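PDB 6ERC: peroxinectin A from Dictyostelium discoideum, which catalyses the hydrogen peroxide-driven oxidation of phenolic donors with a haem cofactor, and also has iodide and thiocyanate peroxidase activity. Local coordinates for residues L68-M71 with F72-W75; P218-L221 with S222-L226; P47-A50 with I51-I55; L384-N387 with R388-G391. All coordinates share one frame; numbering follows the deposited sequence.

Contact 1: residues L68-M71 with F72-W75. With HEM (protoporphyrin IX containing Fe), chain F.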
loop_
_atom_site.group_PDB
_atom_site.type_symbol
_atom_site.label_atom_id
_atom_site.label_comp_id
_atom_site.label_asym_id
_atom_site.label_seq_id
_atom_site.Cartn_x
_atom_site.Cartn_y
_atom_site.Cartn_z
ATOM N N LEU A 68 9.523 -15.371 -1.922
ATOM C CA LEU A 68 8.929 -14.528 -0.900
ATOM C C LEU A 68 7.562 -15.067 -0.494
ATOM O O LEU A 68 6.950 -15.876 -1.197
ATOM C CB LEU A 68 8.807 -13.087 -1.399
ATOM C CG LEU A 68 10.050 -12.208 -1.242
ATOM C CD1 LEU A 68 11.336 -12.985 -1.487
ATOM C CD2 LEU A 68 9.965 -11.019 -2.184
ATOM N N THR A 69 7.090 -14.606 0.656
ATOM C CA THR A 69 5.875 -15.120 1.265
ATOM C C THR A 69 4.718 -14.146 1.076
ATOM O O THR A 69 4.909 -12.964 0.785
ATOM C CB THR A 69 6.091 -15.376 2.760
ATOM O OG1 THR A 69 6.421 -14.145 3.414
ATOM C CG2 THR A 69 7.216 -16.371 2.980
ATOM N N ASP A 70 3.502 -14.666 1.255
ATOM C CA ASP A 70 2.327 -13.804 1.255
ATOM C C ASP A 70 2.434 -12.731 2.330
ATOM O O ASP A 70 1.959 -11.606 2.135
ATOM C CB ASP A 70 1.060 -14.635 1.464
ATOM C CG ASP A 70 0.775 -15.574 0.304
ATOM O OD1 ASP A 70 1.063 -15.204 -0.857
ATOM O OD2 ASP A 70 0.255 -16.684 0.555
ATOM N N MET A 71 3.054 -13.060 3.468
ATOM C CA MET A 71 3.228 -12.077 4.531
ATOM C C MET A 71 4.046 -10.881 4.062
ATOM O O MET A 71 3.856 -9.767 4.562
ATOM C CB MET A 71 3.894 -12.736 5.742
ATOM C CG MET A 71 4.142 -11.799 6.916
ATOM S SD MET A 71 2.632 -11.061 7.575
ATOM C CE MET A 71 2.014 -12.405 8.583
ATOM N N PHE A 72 4.958 -11.089 3.108
ATOM C CA PHE A 72 5.783 -9.992 2.612
ATOM C C PHE A 72 4.934 -8.923 1.934
ATOM O O PHE A 72 5.129 -7.723 2.162
ATOM C CB PHE A 72 6.846 -10.525 1.648
ATOM C CG PHE A 72 7.597 -9.447 0.918
ATOM C CD1 PHE A 72 8.592 -8.723 1.552
ATOM C CD2 PHE A 72 7.312 -9.162 -0.407
ATOM C CE1 PHE A 72 9.284 -7.733 0.882
ATOM C CE2 PHE A 72 8.001 -8.173 -1.083
ATOM C CZ PHE A 72 8.988 -7.458 -0.438
ATOM N N ASN A 73 3.990 -9.333 1.084
ATOM C CA ASN A 73 3.152 -8.345 0.417
ATOM C C ASN A 73 2.028 -7.854 1.317
ATOM O O ASN A 73 1.500 -6.761 1.086
ATOM C CB ASN A 73 2.596 -8.907 -0.901
ATOM C CG ASN A 73 1.404 -9.824 -0.712
ATOM O OD1 ASN A 73 0.322 -9.390 -0.310
ATOM N ND2 ASN A 73 1.585 -11.095 -1.051
ATOM N N MET A 74 1.667 -8.619 2.349
ATOM C CA MET A 74 0.742 -8.102 3.352
ATOM C C MET A 74 1.354 -6.927 4.104
ATOM O O MET A 74 0.656 -5.961 4.433
ATOM C CB MET A 74 0.341 -9.214 4.319
ATOM C CG MET A 74 -0.600 -10.241 3.714
ATOM S SD MET A 74 -2.187 -9.529 3.220
ATOM C CE MET A 74 -3.007 -10.976 2.561
ATOM N N TRP A 75 2.659 -6.983 4.379
ATOM C CA TRP A 75 3.313 -5.836 4.997
ATOM C C TRP A 75 3.444 -4.686 4.011
ATOM O O TRP A 75 3.281 -3.519 4.387
ATOM C CB TRP A 75 4.689 -6.219 5.537
ATOM C CG TRP A 75 5.281 -5.111 6.343
ATOM C CD1 TRP A 75 6.217 -4.206 5.939
ATOM C CD2 TRP A 75 4.951 -4.771 7.693
ATOM N NE1 TRP A 75 6.498 -3.328 6.959
ATOM C CE2 TRP A 75 5.732 -3.655 8.046
ATOM C CE3 TRP A 75 4.073 -5.308 8.638
ATOM C CZ2 TRP A 75 5.663 -3.066 9.306
ATOM C CZ3 TRP A 75 4.007 -4.722 9.889
ATOM C CH2 TRP A 75 4.796 -3.612 10.211
HETATM C CHA HEM F . -3.827 0.968 -4.462
HETATM C CHB HEM F . -6.239 -3.172 -3.822
HETATM C CHC HEM F . -2.106 -5.345 -2.456
HETATM C CHD HEM F . 0.333 -1.254 -3.335
HETATM C C1A HEM F . -4.819 0.020 -4.466
HETATM C C2A HEM F . -6.161 0.205 -4.961
HETATM C C3A HEM F . -6.835 -0.935 -4.791
HETATM C C4A HEM F . -5.934 -1.882 -4.173
HETATM C CMA HEM F . -8.307 -1.215 -5.167
HETATM C CAA HEM F . -6.681 1.509 -5.588
HETATM C CBA HEM F . -6.925 1.221 -7.063
HETATM C CGA HEM F . -6.878 2.504 -7.851
HETATM O O1A HEM F . -5.801 3.153 -7.893
HETATM O O2A HEM F . -7.919 2.875 -8.450
HETATM C C1B HEM F . -5.330 -4.103 -3.379
HETATM C C2B HEM F . -5.652 -5.459 -3.010
HETATM C C3B HEM F . -4.515 -6.065 -2.626
HETATM C C4B HEM F . -3.436 -5.105 -2.746
HETATM C CMB HEM F . -7.087 -6.018 -3.070
HETATM C CAB HEM F . -4.287 -7.515 -2.141
HETATM C CBB HEM F . -5.255 -8.437 -2.104
HETATM C C1C HEM F . -1.077 -4.437 -2.581
HETATM C C2C HEM F . 0.327 -4.679 -2.296
HETATM C C3C HEM F . 1.003 -3.536 -2.540
HETATM C C4C HEM F . 0.038 -2.553 -2.983
HETATM C CMC HEM F . 0.833 -6.055 -1.812
HETATM C CAC HEM F . 2.503 -3.157 -2.431
HETATM C CBC HEM F . 3.487 -3.962 -2.023
HETATM C C1D HEM F . -0.585 -0.289 -3.673
HETATM C C2D HEM F . -0.300 1.110 -3.889
HETATM C C3D HEM F . -1.450 1.712 -4.209
HETATM C C4D HEM F . -2.502 0.726 -4.188
HETATM C CMD HEM F . 1.100 1.750 -3.792
HETATM C CAD HEM F . -1.681 3.202 -4.514
HETATM C CBD HEM F . -1.739 3.889 -3.153
HETATM C CGD HEM F . -2.703 5.051 -3.168
HETATM O O1D HEM F . -3.922 4.816 -2.963
HETATM O O2D HEM F . -2.269 6.212 -3.373
HETATM N NA HEM F . -4.714 -1.268 -3.989
HETATM N NB HEM F . -3.973 -3.917 -3.208
HETATM N NC HEM F . -1.213 -3.130 -2.995
HETATM N ND HEM F . -1.937 -0.487 -3.862
HETATM FE FE HEM F . -2.949 -2.165 -3.486
HETATM O O HOH W 1 -0.215 -13.281 -1.846
#
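Thr69 stands at the N-cap of helix 70-80 and meets Phe72 one turn on: Phe72 N bonds to Thr69 O at 3.0 Å, and weakly to Thr69 OG1, whose other partner is Val508 O. Regular helical bonds follow, from Met74 N to Asp70 O and from Trp75 N to Met71 O. Phe72 CG is anti to the backbone N (chi1 171°), which swings the ring back toward Leu68; methyl CD2 of Leu68 lies over one face as a CH-pi contact, 3.9 Å from the ring centroid. On another side of the turn, the Asp70 carboxylate and Asn73 amide run side by side, their planes 64° apart. A water joins them, donating to Asp70 OD1 and accepting from Asn73 ND2 at 2.9 Å. Asn73 ND2 also binds Glu353, while Asn73 CB packs 3.5 Å from the haem methyl CMC. Exchanging the asparagine for an alanine is likely to leave Glu353 and the bridging water without their N-H donor. Tyr270 of helix 247-275 stacks on Phe72, and Leu348 of helix 342-350 packs against Asp70, Met71 and Met74.

Contact 2: residues P218-L221 with S222-L226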
loop_
_atom_site.group_PDB
_atom_site.type_symbol
_atom_site.label_atom_id
_atom_site.label_comp_id
_atom_site.label_asym_id
_atom_site.label_seq_id
_atom_site.Cartn_x
_atom_site.Cartn_y
_atom_site.Cartn_z
ATOM N N PRO A 218 -8.313 -10.028 4.813
ATOM C CA PRO A 218 -8.077 -10.445 6.206
ATOM C C PRO A 218 -6.617 -10.386 6.612
ATOM O O PRO A 218 -6.306 -9.927 7.718
ATOM C CB PRO A 218 -8.618 -11.883 6.241
ATOM C CG PRO A 218 -9.450 -12.032 4.988
ATOM C CD PRO A 218 -8.830 -11.128 3.985
ATOM N N GLY A 219 -5.709 -10.855 5.757
ATOM C CA GLY A 219 -4.296 -10.765 6.077
ATOM C C GLY A 219 -3.875 -9.362 6.457
ATOM O O GLY A 219 -2.977 -9.179 7.282
ATOM N N LEU A 220 -4.517 -8.352 5.866
ATOM C CA LEU A 220 -4.265 -6.974 6.266
ATOM C C LEU A 220 -4.848 -6.693 7.645
ATOM O O LEU A 220 -4.207 -6.043 8.477
ATOM C CB LEU A 220 -4.853 -6.021 5.226
ATOM C CG LEU A 220 -4.650 -4.520 5.438
ATOM C CD1 LEU A 220 -3.171 -4.170 5.461
ATOM C CD2 LEU A 220 -5.374 -3.737 4.349
ATOM N N LEU A 221 -6.066 -7.175 7.902
ATOM C CA LEU A 221 -6.670 -7.007 9.217
ATOM C C LEU A 221 -5.879 -7.736 10.290
ATOM O O LEU A 221 -5.798 -7.265 11.430
ATOM C CB LEU A 221 -8.115 -7.506 9.197
ATOM C CG LEU A 221 -9.176 -6.429 8.983
ATOM C CD1 LEU A 221 -10.492 -7.048 8.550
ATOM C CD2 LEU A 221 -9.360 -5.627 10.260
ATOM N N SER A 222 -5.291 -8.885 9.949
ATOM C CA SER A 222 -4.495 -9.619 10.925
ATOM C C SER A 222 -3.315 -8.787 11.405
ATOM O O SER A 222 -3.013 -8.761 12.605
ATOM C CB SER A 222 -4.014 -10.938 10.327
ATOM O OG SER A 222 -5.094 -11.840 10.177
ATOM N N ILE A 223 -2.634 -8.097 10.489
ATOM C CA ILE A 223 -1.539 -7.225 10.901
ATOM C C ILE A 223 -2.062 -6.118 11.805
ATOM O O ILE A 223 -1.444 -5.784 12.823
ATOM C CB ILE A 223 -0.800 -6.660 9.673
ATOM C CG1 ILE A 223 -0.129 -7.799 8.897
ATOM C CG2 ILE A 223 0.240 -5.625 10.112
ATOM C CD1 ILE A 223 0.559 -7.375 7.609
ATOM N N HIS A 224 -3.205 -5.528 11.452
ATOM C CA HIS A 224 -3.825 -4.548 12.337
ATOM C C HIS A 224 -4.018 -5.130 13.730
ATOM O O HIS A 224 -3.694 -4.492 14.736
ATOM C CB HIS A 224 -5.169 -4.092 11.767
ATOM C CG HIS A 224 -5.051 -3.168 10.597
ATOM N ND1 HIS A 224 -4.557 -3.571 9.375
ATOM C CD2 HIS A 224 -5.375 -1.861 10.459
ATOM C CE1 HIS A 224 -4.578 -2.551 8.537
ATOM N NE2 HIS A 224 -5.071 -1.501 9.170
ATOM N N THR A 225 -4.536 -6.356 13.801
ATOM C CA THR A 225 -4.863 -6.960 15.087
ATOM C C THR A 225 -3.620 -7.121 15.955
ATOM O O THR A 225 -3.615 -6.736 17.130
ATOM C CB THR A 225 -5.544 -8.311 14.863
ATOM O OG1 THR A 225 -6.713 -8.129 14.056
ATOM C CG2 THR A 225 -5.944 -8.948 16.187
ATOM N N LEU A 226 -2.552 -7.688 15.392
ATOM C CA LEU A 226 -1.382 -8.006 16.203
ATOM C C LEU A 226 -0.736 -6.746 16.763
ATOM O O LEU A 226 -0.302 -6.726 17.921
ATOM C CB LEU A 226 -0.370 -8.809 15.385
ATOM C CG LEU A 226 -0.836 -10.154 14.814
ATOM C CD1 LEU A 226 0.351 -10.932 14.261
ATOM C CD2 LEU A 226 -1.583 -10.994 15.842
#
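Leu220 and His224 make the tight part of this helical turn. His224 ND1 donates to Leu220 O at 2.7 Å, the oxygen lying close to the imidazole plane, while His224 N reaches the same oxygen at 3.2 Å from the opposite face of the carbonyl. The ND1 bond holds the ring's rotation, and CE1 of His224 then rests 3.7 Å from CG of Leu220. Leu221 O is held in a similar double fashion: Thr225 N comes in at 2.8 Å and Thr225 OG1 at 2.9 Å, the hydroxyl sitting anti to its own carbonyl carbon, beside the backbone N, where it faces back to Leu221 O. This is the opening of helix 218-241, in the animal haem peroxidase fold, where Leu220 touches His81, the predicted proton acceptor, and Phe78 meets the His224 ring edge-to-face. The looser part, though still buried, lies in two weak bonds. Ser222 N bonds firmly to Pro218 O, but Ser222 OG adds just a weak bond to that oxygen at 3.3 Å. Gly219 brings no side chain, and Ile223 N reaches Gly219 O weakly at 3.4 Å; the Ile223 side chain also packs on Met74 and Phe78 of helix 70-80.

Contact 3: residues P47-A50 with I51-I55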
loop_
_atom_site.group_PDB
_atom_site.type_symbol
_atom_site.label_atom_id
_atom_site.label_comp_id
_atom_site.label_asym_id
_atom_site.label_seq_id
_atom_site.Cartn_x
_atom_site.Cartn_y
_atom_site.Cartn_z
ATOM N N PRO A 47 -6.911 1.662 -24.738
ATOM C CA PRO A 47 -7.542 1.891 -23.432
ATOM C C PRO A 47 -6.989 0.957 -22.364
ATOM O O PRO A 47 -6.343 -0.053 -22.651
ATOM C CB PRO A 47 -9.027 1.615 -23.697
ATOM C CG PRO A 47 -9.190 1.773 -25.167
ATOM C CD PRO A 47 -7.900 1.324 -25.773
ATOM N N SER A 48 -7.269 1.310 -21.105
ATOM C CA SER A 48 -6.705 0.574 -19.975
ATOM C C SER A 48 -7.118 -0.894 -20.006
ATOM O O SER A 48 -6.276 -1.789 -19.870
ATOM C CB SER A 48 -7.137 1.226 -18.660
ATOM O OG SER A 48 -6.727 2.581 -18.604
ATOM N N ARG A 49 -8.413 -1.162 -20.189
ATOM C CA ARG A 49 -8.888 -2.541 -20.151
ATOM C C ARG A 49 -8.289 -3.375 -21.277
ATOM O O ARG A 49 -8.126 -4.592 -21.129
ATOM C CB ARG A 49 -10.415 -2.568 -20.215
ATOM C CG ARG A 49 -11.028 -3.965 -20.278
ATOM C CD ARG A 49 -10.572 -4.863 -19.135
ATOM N NE ARG A 49 -11.219 -6.171 -19.200
ATOM C CZ ARG A 49 -10.880 -7.222 -18.458
ATOM N NH1 ARG A 49 -9.887 -7.139 -17.581
ATOM N NH2 ARG A 49 -11.536 -8.366 -18.599
ATOM N N ALA A 50 -7.960 -2.748 -22.407
ATOM C CA ALA A 50 -7.286 -3.472 -23.479
ATOM C C ALA A 50 -5.868 -3.846 -23.066
ATOM O O ALA A 50 -5.460 -5.006 -23.190
ATOM C CB ALA A 50 -7.279 -2.633 -24.757
ATOM N N ILE A 51 -5.103 -2.873 -22.564
ATOM C CA ILE A 51 -3.761 -3.167 -22.073
ATOM C C ILE A 51 -3.815 -4.240 -20.995
ATOM O O ILE A 51 -2.908 -5.075 -20.892
ATOM C CB ILE A 51 -3.085 -1.884 -21.550
ATOM C CG1 ILE A 51 -2.966 -0.831 -22.657
ATOM C CG2 ILE A 51 -1.714 -2.201 -20.971
ATOM C CD1 ILE A 51 -2.046 -1.213 -23.806
ATOM N N SER A 52 -4.868 -4.234 -20.174
ATOM C CA SER A 52 -5.012 -5.257 -19.143
ATOM C C SER A 52 -5.135 -6.642 -19.764
ATOM O O SER A 52 -4.448 -7.584 -19.353
ATOM C CB SER A 52 -6.230 -4.948 -18.271
ATOM O OG SER A 52 -6.416 -5.940 -17.278
ATOM N N ASN A 53 -6.007 -6.785 -20.763
ATOM C CA ASN A 53 -6.202 -8.086 -21.392
ATOM C C ASN A 53 -4.957 -8.534 -22.147
ATOM O O ASN A 53 -4.620 -9.723 -22.147
ATOM C CB ASN A 53 -7.407 -8.038 -22.333
ATOM C CG ASN A 53 -8.721 -7.929 -21.588
ATOM O OD1 ASN A 53 -8.921 -8.576 -20.559
ATOM N ND2 ASN A 53 -9.626 -7.105 -22.100
ATOM N N ILE A 54 -4.258 -7.601 -22.795
ATOM C CA ILE A 54 -3.125 -7.980 -23.634
ATOM C C ILE A 54 -1.931 -8.376 -22.775
ATOM O O ILE A 54 -1.297 -9.411 -23.008
ATOM C CB ILE A 54 -2.766 -6.837 -24.604
ATOM C CG1 ILE A 54 -3.876 -6.652 -25.647
ATOM C CG2 ILE A 54 -1.437 -7.116 -25.310
ATOM C CD1 ILE A 54 -3.802 -5.340 -26.399
ATOM N N ILE A 55 -1.603 -7.562 -21.781
ATOM C CA ILE A 55 -0.370 -7.719 -21.016
ATOM C C ILE A 55 -0.600 -8.463 -19.705
ATOM O O ILE A 55 0.100 -9.429 -19.403
ATOM C CB ILE A 55 0.276 -6.337 -20.770
ATOM C CG1 ILE A 55 0.937 -5.847 -22.060
ATOM C CG2 ILE A 55 1.294 -6.401 -19.631
ATOM C CD1 ILE A 55 1.449 -4.431 -21.997
#
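The guanidinium of Arg49 carries the amide oxygen of Asn53 on one face: OD1 sits 3.1 Å above the plane, over its centre, and 3.2 Å from Arg49 CZ. The guanidinium and amide planes are 69° apart, and no N-H of the arginine points at this oxygen, so the contact is probably an electrostatic one between the cation and a carbonyl dipole. The guanidinium nitrogens have partners elsewhere: NE pairs with Asp101, NH1 with Asp378, and NH2 bonds to Asn366. Asn53 is fixed from outside as well, OD1 accepting from Arg365 and ND2 donating to Asp101, while Ser52 OG shares Asp378 with the arginine. A bend at chi2 (55°) folds Arg49 forward along the helix to lie across Asn53. A leucine in place of Arg49 would probably cost Asp101 and Asp378 their salt bridges to this side chain and strip the cation from beneath the Asn53 oxygen. Behind these side chains the backbone winds from Pro47, the N-cap residue, with Ile51 N to Pro47 O at 3.1 Å, Ser52 N to Ser48 O at 2.8 Å and Ile54 N to Ala50 O at 2.9 Å; a wider pi-type turn follows at residues 52-55. Helix 48-56 packs against two others: Ser48, Ile51 and Ser52 touch helix 379-390, and Ile51, Ile54 and Ile55 rest on Ala426 of helix 417-426.

Contact 4: residues L384-N387 with R388-G391. With HEM (protoporphyrin IX containing Fe), chain F.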
loop_
_atom_site.group_PDB
_atom_site.type_symbol
_atom_site.label_atom_id
_atom_site.label_comp_id
_atom_site.label_asym_id
_atom_site.label_seq_id
_atom_site.Cartn_x
_atom_site.Cartn_y
_atom_site.Cartn_z
ATOM N N LEU A 384 -3.646 1.387 -14.644
ATOM C CA LEU A 384 -3.377 2.091 -15.894
ATOM C C LEU A 384 -4.126 3.415 -15.947
ATOM O O LEU A 384 -3.555 4.452 -16.303
ATOM C CB LEU A 384 -3.756 1.211 -17.084
ATOM C CG LEU A 384 -2.672 0.285 -17.644
ATOM C CD1 LEU A 384 -1.520 1.081 -18.246
ATOM C CD2 LEU A 384 -2.161 -0.670 -16.583
ATOM N N GLN A 385 -5.411 3.401 -15.592
ATOM C CA GLN A 385 -6.173 4.644 -15.525
ATOM C C GLN A 385 -5.500 5.650 -14.602
ATOM O O GLN A 385 -5.321 6.819 -14.964
ATOM C CB GLN A 385 -7.594 4.358 -15.049
ATOM C CG GLN A 385 -8.430 3.605 -16.045
ATOM C CD GLN A 385 -8.932 4.486 -17.171
ATOM O OE1 GLN A 385 -8.579 4.288 -18.332
ATOM N NE2 GLN A 385 -9.765 5.463 -16.831
ATOM N N ARG A 386 -5.124 5.209 -13.396
ATOM C CA ARG A 386 -4.558 6.123 -12.409
ATOM C C ARG A 386 -3.265 6.748 -12.916
ATOM O O ARG A 386 -3.033 7.947 -12.727
ATOM C CB ARG A 386 -4.321 5.381 -11.090
ATOM C CG ARG A 386 -4.074 6.282 -9.883
ATOM C CD ARG A 386 -5.332 7.019 -9.451
ATOM N NE ARG A 386 -6.442 6.114 -9.169
ATOM C CZ ARG A 386 -7.676 6.514 -8.873
ATOM N NH1 ARG A 386 -7.967 7.807 -8.818
ATOM N NH2 ARG A 386 -8.625 5.620 -8.635
ATOM N N ASN A 387 -2.409 5.952 -13.562
ATOM C CA ASN A 387 -1.195 6.505 -14.152
ATOM C C ASN A 387 -1.530 7.525 -15.231
ATOM O O ASN A 387 -0.915 8.597 -15.299
ATOM C CB ASN A 387 -0.330 5.382 -14.726
ATOM C CG ASN A 387 0.301 4.520 -13.651
ATOM O OD1 ASN A 387 1.398 4.806 -13.175
ATOM N ND2 ASN A 387 -0.388 3.452 -13.270
ATOM N N ARG A 388 -2.505 7.208 -16.087
ATOM C CA ARG A 388 -2.921 8.145 -17.124
ATOM C C ARG A 388 -3.707 9.308 -16.537
ATOM O O ARG A 388 -3.680 10.417 -17.087
ATOM C CB ARG A 388 -3.744 7.409 -18.180
ATOM C CG ARG A 388 -2.951 6.345 -18.920
ATOM C CD ARG A 388 -3.841 5.438 -19.743
ATOM N NE ARG A 388 -3.064 4.435 -20.463
ATOM C CZ ARG A 388 -3.569 3.595 -21.361
ATOM N NH1 ARG A 388 -4.862 3.636 -21.657
ATOM N NH2 ARG A 388 -2.781 2.717 -21.967
ATOM N N ASP A 389 -4.409 9.074 -15.427
ATOM C CA ASP A 389 -5.067 10.160 -14.706
ATOM C C ASP A 389 -4.041 11.142 -14.151
ATOM O O ASP A 389 -4.203 12.361 -14.269
ATOM C CB ASP A 389 -5.930 9.577 -13.585
ATOM C CG ASP A 389 -6.602 10.643 -12.736
ATOM O OD1 ASP A 389 -6.439 11.846 -13.024
ATOM O OD2 ASP A 389 -7.302 10.269 -11.773
ATOM N N HIS A 390 -2.971 10.624 -13.548
ATOM C CA HIS A 390 -1.949 11.469 -12.942
ATOM C C HIS A 390 -0.956 12.021 -13.952
ATOM O O HIS A 390 -0.149 12.884 -13.590
ATOM C CB HIS A 390 -1.178 10.690 -11.871
ATOM C CG HIS A 390 -2.007 10.296 -10.687
ATOM N ND1 HIS A 390 -1.452 9.912 -9.485
ATOM C CD2 HIS A 390 -3.350 10.218 -10.524
ATOM C CE1 HIS A 390 -2.417 9.621 -8.631
ATOM N NE2 HIS A 390 -3.578 9.797 -9.236
ATOM N N GLY A 391 -0.982 11.544 -15.191
ATOM C CA GLY A 391 -0.053 12.025 -16.195
ATOM C C GLY A 391 1.348 11.484 -16.029
ATOM O O GLY A 391 2.322 12.213 -16.253
HETATM C CHA HEM F . -3.827 0.968 -4.462
HETATM C CHB HEM F . -6.239 -3.172 -3.822
HETATM C CHC HEM F . -2.106 -5.345 -2.456
HETATM C CHD HEM F . 0.333 -1.254 -3.335
HETATM C C1A HEM F . -4.819 0.020 -4.466
HETATM C C2A HEM F . -6.161 0.205 -4.961
HETATM C C3A HEM F . -6.835 -0.935 -4.791
HETATM C C4A HEM F . -5.934 -1.882 -4.173
HETATM C CMA HEM F . -8.307 -1.215 -5.167
HETATM C CAA HEM F . -6.681 1.509 -5.588
HETATM C CBA HEM F . -6.925 1.221 -7.063
HETATM C CGA HEM F . -6.878 2.504 -7.851
HETATM O O1A HEM F . -5.801 3.153 -7.893
HETATM O O2A HEM F . -7.919 2.875 -8.450
HETATM C C1B HEM F . -5.330 -4.103 -3.379
HETATM C C2B HEM F . -5.652 -5.459 -3.010
HETATM C C3B HEM F . -4.515 -6.065 -2.626
HETATM C C4B HEM F . -3.436 -5.105 -2.746
HETATM C CMB HEM F . -7.087 -6.018 -3.070
HETATM C CAB HEM F . -4.287 -7.515 -2.141
HETATM C CBB HEM F . -5.255 -8.437 -2.104
HETATM C C1C HEM F . -1.077 -4.437 -2.581
HETATM C C2C HEM F . 0.327 -4.679 -2.296
HETATM C C3C HEM F . 1.003 -3.536 -2.540
HETATM C C4C HEM F . 0.038 -2.553 -2.983
HETATM C CMC HEM F . 0.833 -6.055 -1.812
HETATM C CAC HEM F . 2.503 -3.157 -2.431
HETATM C CBC HEM F . 3.487 -3.962 -2.023
HETATM C C1D HEM F . -0.585 -0.289 -3.673
HETATM C C2D HEM F . -0.300 1.110 -3.889
HETATM C C3D HEM F . -1.450 1.712 -4.209
HETATM C C4D HEM F . -2.502 0.726 -4.188
HETATM C CMD HEM F . 1.100 1.750 -3.792
HETATM C CAD HEM F . -1.681 3.202 -4.514
HETATM C CBD HEM F . -1.739 3.889 -3.153
HETATM C CGD HEM F . -2.703 5.051 -3.168
HETATM O O1D HEM F . -3.922 4.816 -2.963
HETATM O O2D HEM F . -2.269 6.212 -3.373
HETATM N NA HEM F . -4.714 -1.268 -3.989
HETATM N NB HEM F . -3.973 -3.917 -3.208
HETATM N NC HEM F . -1.213 -3.130 -2.995
HETATM N ND HEM F . -1.937 -0.487 -3.862
HETATM FE FE HEM F . -2.949 -2.165 -3.486
HETATM O O HOH W 2 -7.057 4.940 -21.046
#
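The haem propionate site takes in Arg386, whose side chain also lies over the ring of His390 one helical turn later. Arg386 NH2 points almost straight at propionate oxygen O2A, 2.8 Å away in the guanidinium plane, and NE donates to O1A at 3.3 Å, so NE and NH2 each serve a different oxygen of one carboxylate. Bends at chi2 (71°) and chi3 (56°) carry the guanidinium round to that carboxylate. On the way the aliphatic chain crosses His390: CG makes a CH-pi contact over the imidazole face, 4.0 Å from its centroid, and the guanidinium and ring planes stand 72° apart. Thr119 OG1 bonds to both Arg386 NH1 and His390 NE2, while Asn294 takes the other ring nitrogen, ND1. Asp389 OD2 adds a long salt bridge to Arg386 NH1 at 3.9 Å, well out of the guanidinium plane and therefore a matter of charge alone; its OD1 pairs with Arg118. On another side of the helix, Arg388 NH1, also bonded to Gln46 O, donates to a water at 2.6 Å that in turn donates to Gln385 OE1, a partner of Ser48 OG. His390 N bonds to Arg386 O at 2.8 Å, and Gly391, with positive phi, is the first residue to leave helical geometry. Read in order, residues 384-391 spell LQRNRDHG, a form of the RDHG sequence signature of animal haem peroxidases.

Overall arrangement
Along the chain the order is contact 3, contact 1, contact 2, contact 4, each on or at the end of one helix: 48-56, 70-80, 218-241 and 379-390. They form two touching pairs. Contacts 1 and 2 have centres 12 Å apart, with Met74 packed against Gly219, Leu220 and Ile223; contacts 3 and 4 are 14 Å apart, joined by a probable hydrogen bond from Ser48 OG to Gln385 OE1. Between contacts 1 and 4 the centres are 26 Å apart, on opposite sides of the chain's centre, yet both reach the haem, one at a pyrrole methyl and the other at a propionate. The haem lies between the two pairs, touched by one contact of each.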